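PDB 4JNG: nucleoprotein from Schmallenberg virus, which encapsidates the viral RNA genome, protecting it from nucleases and forming the helical nucleocapsid that serves as template for transcription and replication. Local coordinates for residues Q34-G38 / L100-I104; V161-H165 / A204-G209. All coordinates share one frame. Numbering follows the deposited sequence.

Contact 1 (Q34-G38 / L100-I104); sequences QLNFG and LARWI
In the helical fold of the orthobunyavirus nucleoprotein, the loop leading into helix 37-45 and the first turn of that helix pack against helix 93-110, which also carries the RNA-binding Arg95, through an aromatic-aliphatic cluster centred on Trp103. Residues 34-36 run as a loop, Leu35 and Asn36 extended (phi/psi -83/143 and -151/173), and the chain turns helical at Phe37; residues 100-104 are regular helix, with Ile104 N hydrogen-bonded to Leu100 O at 2.9 Å. The backbones stay well apart: CA atoms of Leu35 and Leu100 are separated by 8.8 Å, those of Phe37 and Ile104 by 7.7 Å, and side chains fill the gap. Trp103, chi1 t and chi2 77°, points its CA-CB bond toward the loop and turns one face of its six-membered ring to Leu35. Leu35 CB sits over that face, 3.8 Å from the ring centroid and 19° off the normal, a CH-pi contact. In its mt rotamer Leu35 also reaches Leu100, CD2 to CD2 at 3.6 Å. Asn36 CA lies 3.5 Å from Trp103 CH2. The Phe37 ring (chi1 m) and the six-membered ring of Trp103 meet obliquely, centroids 5.6 Å apart and planes at 69°, with Phe37 CD1 3.7 Å from Trp103 CZ3. Phe27 of helix 20-31 touches both leucines, and Tyr24 and Ile28 of the same helix pack on Trp103. Asn36, turned away from helix 93-110, is the N-cap of helix 37-45: its OD1, with chi1 p, accepts from Val39 N and, in a weak bond of 2.9 Å and 121°, from Gly38 N.

Contact 2 (V161-H165 / A204-G209); sequences VIEMH and AFNSVG
Val161 and Val208 form the apolar centre of this helix-helix packing, CG2 to CG2 at 3.6 Å, where helix 158-168 crosses helix 198-209 in the nucleoprotein's C-terminal part. Both segments follow helical backbone; their axes approach to 9.4 Å and cross at -55°. The tightest backbone pair is Val161 and Phe205, CA to CA 5.2 Å, followed by Ile162 and Val208 at 6.8 Å and His165 and Gly209 at 7.5 Å. Val161 (chi1 m) also places CG1 3.8 Å from Phe205 CB, while Ile162 CG1 approaches Val208 CG2 to 4.2 Å. The CA-CB bond of Phe205 (chi1 t, chi2 77°) points sideways, but its ring reaches Met164 and His165. Met164 CB lies at the ring edge, 4.1 Å from Phe205 CE1, and Met164 SD makes an oblique Met-aromatic contact, 5.2 Å from the centroid. Arg223 and Gln227 of a second subunit pack on Met164 and Phe205 respectively, so this cluster borders a subunit interface. Helix 158-168 also carries the RNA-binding Arg166, salt-bridged to Glu163; the contact's nearest atom is about 6 Å from the RNA. His165, chi1 m and chi2 -68°, sets its ring in an offset stack on Phe205, centroids 4.1 Å apart and planes at 11°. Val208 CG1 touches His165 CD2 at 3.5 Å. At the polar edge His165 NE2 donates to Phe205 O at 2.9 Å and 159°, the same carbonyl that accepts from Gly209 N at 2.8 Å.

Overall arrangement
From the N terminus, the chain passes helix 20-31 and enters contact 1 at the start of helix 37-45. It then runs through helix 47-56 and the hairpin of strands 61-66 and 69-74 before helix 93-110 returns to close this loop of 61 residues. Helix 112-121 follows, and contact 2 opens in helix 158-168; helices 177-181 and 190-196 lie within its 38-residue loop, which helix 198-209 closes. The two loops are in series, neither nested nor crossed. The contact centres lie 25 Å apart, with nearest atoms about 11 Å from each other. Contact 1 ties the loop and start of helix 37-45 to helix 93-110; contact 2 joins two later helices beside a second subunit.

Contact 1 (Q34-G38 / L100-I104)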
ATOM      1  N   GLN B  34      21.438 -16.236 -32.176  1.00  5.42           N
ATOM      2  CA  GLN B  34      20.137 -15.630 -32.447  1.00  5.08           C
ATOM      3  C   GLN B  34      20.061 -14.143 -32.122  1.00  4.96           C
ATOM      4  O   GLN B  34      19.054 -13.497 -32.417  1.00  4.71           O
ATOM      5  CB  GLN B  34      19.039 -16.356 -31.677  1.00  5.31           C
ATOM      6  CG  GLN B  34      18.957 -17.847 -31.945  1.00  6.14           C
ATOM      7  CD  GLN B  34      17.855 -18.534 -31.161  1.00  5.76           C
ATOM      8  OE1 GLN B  34      18.107 -19.500 -30.442  1.00  9.32           O
ATOM      9  NE2 GLN B  34      16.628 -18.035 -31.283  1.00  7.86           N
ATOM     10  N   LEU B  35      21.099 -13.589 -31.500  1.00  5.07           N
ATOM     11  CA  LEU B  35      21.026 -12.203 -31.043  1.00  5.00           C
ATOM     12  C   LEU B  35      21.335 -11.205 -32.152  1.00  5.00           C
ATOM     13  O   LEU B  35      22.189 -11.440 -33.000  1.00  5.11           O
ATOM     14  CB  LEU B  35      21.979 -11.972 -29.882  1.00  5.09           C
ATOM     15  CG  LEU B  35      21.651 -12.762 -28.625  1.00  5.33           C
ATOM     16  CD1 LEU B  35      22.800 -12.612 -27.654  1.00  5.83           C
ATOM     17  CD2 LEU B  35      20.336 -12.299 -28.018  1.00  5.14           C
ATOM     18  N   ASN B  36      20.611 -10.095 -32.128  1.00  5.00           N
ATOM     19  CA  ASN B  36      20.940  -8.920 -32.922  1.00  5.01           C
ATOM     20  C   ASN B  36      20.434  -7.705 -32.160  1.00  4.89           C
ATOM     21  O   ASN B  36      19.730  -7.857 -31.171  1.00  4.64           O
ATOM     22  CB  ASN B  36      20.320  -8.995 -34.320  1.00  5.25           C
ATOM     23  CG  ASN B  36      18.814  -9.131 -34.288  1.00  5.67           C
ATOM     24  OD1 ASN B  36      18.098  -8.189 -33.956  1.00  5.50           O
ATOM     25  ND2 ASN B  36      18.323 -10.311 -34.646  1.00  6.75           N
ATOM     26  N   PHE B  37      20.766  -6.511 -32.635  1.00  4.95           N
ATOM     27  CA  PHE B  37      20.409  -5.283 -31.934  1.00  4.96           C
ATOM     28  C   PHE B  37      18.907  -5.007 -31.878  1.00  5.08           C
ATOM     29  O   PHE B  37      18.453  -4.284 -30.996  1.00  5.61           O
ATOM     30  CB  PHE B  37      21.134  -4.077 -32.544  1.00  5.06           C
ATOM     31  CG  PHE B  37      22.637  -4.120 -32.411  1.00  5.28           C
ATOM     32  CD1 PHE B  37      23.266  -4.931 -31.478  1.00  5.58           C
ATOM     33  CD2 PHE B  37      23.424  -3.305 -33.210  1.00  5.57           C
ATOM     34  CE1 PHE B  37      24.643  -4.946 -31.360  1.00  6.25           C
ATOM     35  CE2 PHE B  37      24.802  -3.320 -33.093  1.00  6.19           C
ATOM     36  CZ  PHE B  37      25.413  -4.138 -32.168  1.00  6.70           C
ATOM     37  N   GLY B  38      18.141  -5.559 -32.815  1.00  5.12           N
ATOM     38  CA  GLY B  38      16.678  -5.449 -32.770  1.00  5.00           C
ATOM     39  C   GLY B  38      16.114  -6.235 -31.600  1.00  4.96           C
ATOM     40  O   GLY B  38      15.173  -5.800 -30.929  1.00  4.79           O
ATOM     41  N   LEU B 100      22.839  -9.264 -21.905  1.00  4.69           N
ATOM     42  CA  LEU B 100      22.568  -8.568 -23.180  1.00  4.87           C
ATOM     43  C   LEU B 100      23.324  -7.249 -23.288  1.00  4.87           C
ATOM     44  O   LEU B 100      23.862  -6.928 -24.346  1.00  4.96           O
ATOM     45  CB  LEU B 100      21.069  -8.335 -23.404  1.00  4.83           C
ATOM     46  CG  LEU B 100      20.204  -9.527 -23.822  1.00  4.90           C
ATOM     47  CD1 LEU B 100      18.732  -9.140 -23.761  1.00  4.90           C
ATOM     48  CD2 LEU B 100      20.541 -10.047 -25.222  1.00  4.93           C
ATOM     49  N   ALA B 101      23.362  -6.489 -22.200  1.00  4.92           N
ATOM     50  CA  ALA B 101      24.176  -5.269 -22.135  1.00  4.89           C
ATOM     51  C   ALA B 101      25.651  -5.575 -22.402  1.00  4.78           C
ATOM     52  O   ALA B 101      26.308  -4.872 -23.165  1.00  4.56           O
ATOM     53  CB  ALA B 101      24.018  -4.584 -20.786  1.00  4.87           C
ATOM     54  N   ARG B 102      26.149  -6.630 -21.772  1.00  4.66           N
ATOM     55  CA  ARG B 102      27.516  -7.074 -21.954  1.00  4.87           C
ATOM     56  C   ARG B 102      27.766  -7.538 -23.394  1.00  4.85           C
ATOM     57  O   ARG B 102      28.837  -7.299 -23.945  1.00  4.61           O
ATOM     58  CB  ARG B 102      27.828  -8.201 -20.966  1.00  4.99           C
ATOM     59  CG  ARG B 102      29.110  -8.968 -21.223  1.00  5.22           C
ATOM     60  CD  ARG B 102      30.350  -8.168 -20.902  1.00  6.15           C
ATOM     61  NE  ARG B 102      31.166  -8.923 -19.959  1.00  7.99           N
ATOM     62  CZ  ARG B 102      32.020  -9.890 -20.283  1.00  9.02           C
ATOM     63  NH1 ARG B 102      32.234 -10.247 -21.548  1.00  8.56           N
ATOM     64  NH2 ARG B 102      32.673 -10.506 -19.322  1.00 11.15           N
ATOM     65  N   TRP B 103      26.786  -8.214 -23.984  1.00  4.88           N
ATOM     66  CA  TRP B 103      26.894  -8.649 -25.373  1.00  4.87           C
ATOM     67  C   TRP B 103      27.012  -7.442 -26.307  1.00  4.86           C
ATOM     68  O   TRP B 103      27.864  -7.432 -27.188  1.00  4.76           O
ATOM     69  CB  TRP B 103      25.716  -9.539 -25.764  1.00  4.89           C
ATOM     70  CG  TRP B 103      25.684  -9.871 -27.221  1.00  4.84           C
ATOM     71  CD1 TRP B 103      26.454 -10.789 -27.868  1.00  4.90           C
ATOM     72  CD2 TRP B 103      24.853  -9.273 -28.213  1.00  4.87           C
ATOM     73  NE1 TRP B 103      26.150 -10.808 -29.209  1.00  4.89           N
ATOM     74  CE2 TRP B 103      25.173  -9.881 -29.450  1.00  4.93           C
ATOM     75  CE3 TRP B 103      23.873  -8.277 -28.183  1.00  4.86           C
ATOM     76  CZ2 TRP B 103      24.540  -9.530 -30.642  1.00  4.97           C
ATOM     77  CZ3 TRP B 103      23.243  -7.929 -29.364  1.00  4.92           C
ATOM     78  CH2 TRP B 103      23.584  -8.550 -30.583  1.00  4.96           C
ATOM     79  N   ILE B 104      26.183  -6.423 -26.081  1.00  4.88           N
ATOM     80  CA  ILE B 104      26.213  -5.211 -26.898  1.00  4.91           C
ATOM     81  C   ILE B 104      27.585  -4.557 -26.806  1.00  4.96           C
ATOM     82  O   ILE B 104      28.174  -4.183 -27.830  1.00  5.12           O
ATOM     83  CB  ILE B 104      25.129  -4.187 -26.486  1.00  4.89           C
ATOM     84  CG1 ILE B 104      23.726  -4.736 -26.764  1.00  4.88           C
ATOM     85  CG2 ILE B 104      25.299  -2.878 -27.254  1.00  4.89           C
ATOM     86  CD1 ILE B 104      22.630  -4.009 -26.011  1.00  4.88           C
TER

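Contact 2 (V161-H165 / A204-G209)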
ATOM      1  N   VAL B 161      29.291   3.243  -9.437  1.00 12.62           N
ATOM      2  CA  VAL B 161      29.217   4.668  -9.103  1.00 13.58           C
ATOM      3  C   VAL B 161      27.853   5.263  -9.467  1.00 13.61           C
ATOM      4  O   VAL B 161      27.375   6.166  -8.784  1.00 14.66           O
ATOM      5  CB  VAL B 161      30.378   5.490  -9.719  1.00 14.45           C
ATOM      6  CG1 VAL B 161      31.722   4.908  -9.298  1.00 14.58           C
ATOM      7  CG2 VAL B 161      30.282   5.580 -11.239  1.00 15.53           C
ATOM      8  N   ILE B 162      27.224   4.752 -10.526  1.00 12.64           N
ATOM      9  CA  ILE B 162      25.836   5.122 -10.853  1.00 11.05           C
ATOM     10  C   ILE B 162      24.899   4.854  -9.668  1.00 12.08           C
ATOM     11  O   ILE B 162      23.935   5.590  -9.446  1.00 11.93           O
ATOM     12  CB  ILE B 162      25.314   4.362 -12.092  1.00 10.80           C
ATOM     13  CG1 ILE B 162      25.940   4.934 -13.375  1.00 11.10           C
ATOM     14  CG2 ILE B 162      23.790   4.458 -12.190  1.00 10.62           C
ATOM     15  CD1 ILE B 162      25.737   4.072 -14.610  1.00 10.84           C
ATOM     16  N   GLU B 163      25.178   3.788  -8.924  1.00 12.97           N
ATOM     17  CA  GLU B 163      24.356   3.429  -7.776  1.00 13.98           C
ATOM     18  C   GLU B 163      24.681   4.316  -6.577  1.00 12.98           C
ATOM     19  O   GLU B 163      23.776   4.743  -5.858  1.00 13.24           O
ATOM     20  CB  GLU B 163      24.538   1.957  -7.424  1.00 16.21           C
ATOM     21  CG  GLU B 163      23.238   1.264  -7.061  1.00 20.66           C
ATOM     22  CD  GLU B 163      23.083  -0.076  -7.756  1.00 25.23           C
ATOM     23  OE1 GLU B 163      22.454  -0.114  -8.835  1.00 30.38           O
ATOM     24  OE2 GLU B 163      23.596  -1.084  -7.229  1.00 31.17           O
ATOM     25  N   MET B 164      25.968   4.594  -6.370  1.00 13.87           N
ATOM     26  CA  MET B 164      26.386   5.540  -5.338  1.00 15.93           C
ATOM     27  C   MET B 164      25.645   6.856  -5.537  1.00 14.47           C
ATOM     28  O   MET B 164      24.971   7.334  -4.625  1.00 16.94           O
ATOM     29  CB  MET B 164      27.904   5.770  -5.366  1.00 19.79           C
ATOM     30  CG  MET B 164      28.707   4.701  -4.642  1.00 24.71           C
ATOM     31  SD  MET B 164      30.489   4.969  -4.738  1.00 29.00           S
ATOM     32  CE  MET B 164      31.094   3.616  -3.736  1.00 30.81           C
ATOM     33  N   HIS B 165      25.750   7.416  -6.742  1.00 11.66           N
ATOM     34  CA  HIS B 165      25.048   8.652  -7.088  1.00 11.01           C
ATOM     35  C   HIS B 165      23.536   8.559  -6.873  1.00 10.78           C
ATOM     36  O   HIS B 165      22.903   9.558  -6.539  1.00 11.16           O
ATOM     37  CB  HIS B 165      25.347   9.069  -8.537  1.00 12.77           C
ATOM     38  CG  HIS B 165      26.724   9.628  -8.730  1.00 15.90           C
ATOM     39  ND1 HIS B 165      27.119  10.831  -8.186  1.00 18.99           N
ATOM     40  CD2 HIS B 165      27.796   9.150  -9.405  1.00 17.97           C
ATOM     41  CE1 HIS B 165      28.376  11.071  -8.517  1.00 21.40           C
ATOM     42  NE2 HIS B 165      28.810  10.066  -9.259  1.00 21.09           N
ATOM     43  N   ALA B 204      35.890   7.381 -12.456  1.00 20.35           N
ATOM     44  CA  ALA B 204      34.567   7.073 -13.023  1.00 18.33           C
ATOM     45  C   ALA B 204      33.414   7.710 -12.228  1.00 17.27           C
ATOM     46  O   ALA B 204      32.405   8.124 -12.812  1.00 16.51           O
ATOM     47  CB  ALA B 204      34.368   5.568 -13.127  1.00 18.30           C
ATOM     48  N   PHE B 205      33.561   7.774 -10.904  1.00 15.22           N
ATOM     49  CA  PHE B 205      32.614   8.494 -10.049  1.00 16.54           C
ATOM     50  C   PHE B 205      32.500   9.953 -10.502  1.00 17.85           C
ATOM     51  O   PHE B 205      31.398  10.508 -10.574  1.00 17.97           O
ATOM     52  CB  PHE B 205      33.072   8.429  -8.584  1.00 19.33           C
ATOM     53  CG  PHE B 205      32.134   9.107  -7.617  1.00 20.73           C
ATOM     54  CD1 PHE B 205      30.952   8.489  -7.224  1.00 19.82           C
ATOM     55  CD2 PHE B 205      32.434  10.359  -7.091  1.00 23.04           C
ATOM     56  CE1 PHE B 205      30.086   9.106  -6.337  1.00 19.83           C
ATOM     57  CE2 PHE B 205      31.571  10.981  -6.198  1.00 22.33           C
ATOM     58  CZ  PHE B 205      30.395  10.353  -5.823  1.00 21.60           C
ATOM     59  N   ASN B 206      33.655  10.550 -10.804  1.00 18.40           N
ATOM     60  CA  ASN B 206      33.752  11.910 -11.334  1.00 16.61           C
ATOM     61  C   ASN B 206      33.092  12.038 -12.712  1.00 16.97           C
ATOM     62  O   ASN B 206      32.349  12.991 -12.963  1.00 16.38           O
ATOM     63  CB  ASN B 206      35.230  12.328 -11.408  1.00 15.67           C
ATOM     64  CG  ASN B 206      35.414  13.801 -11.718  1.00 13.41           C
ATOM     65  OD1 ASN B 206      34.819  14.663 -11.069  1.00 19.93           O
ATOM     66  ND2 ASN B 206      36.253  14.102 -12.705  1.00 18.44           N
ATOM     67  N   SER B 207      33.358  11.074 -13.594  1.00 16.86           N
ATOM     68  CA  SER B 207      32.752  11.053 -14.937  1.00 16.35           C
ATOM     69  C   SER B 207      31.225  11.108 -14.878  1.00 14.56           C
ATOM     70  O   SER B 207      30.606  11.945 -15.534  1.00 11.79           O
ATOM     71  CB  SER B 207      33.199   9.813 -15.716  1.00 17.33           C
ATOM     72  OG  SER B 207      34.488  10.007 -16.274  1.00 22.47           O
ATOM     73  N   VAL B 208      30.633  10.225 -14.075  1.00 15.81           N
ATOM     74  CA  VAL B 208      29.179  10.214 -13.868  1.00 15.50           C
ATOM     75  C   VAL B 208      28.753  11.435 -13.070  1.00 14.98           C
ATOM     76  O   VAL B 208      27.642  11.931 -13.237  1.00 16.12           O
ATOM     77  CB  VAL B 208      28.699   8.943 -13.127  1.00 16.92           C
ATOM     78  CG1 VAL B 208      27.192   8.986 -12.883  1.00 16.55           C
ATOM     79  CG2 VAL B 208      29.059   7.703 -13.926  1.00 18.23           C
ATOM     80  N   GLY B 209      29.641  11.909 -12.200  1.00 16.24           N
ATOM     81  CA  GLY B 209      29.377  13.095 -11.391  1.00 16.35           C
ATOM     82  C   GLY B 209      29.237  14.380 -12.191  1.00 16.90           C
ATOM     83  O   GLY B 209      28.692  15.368 -11.690  1.00 19.08           O
TER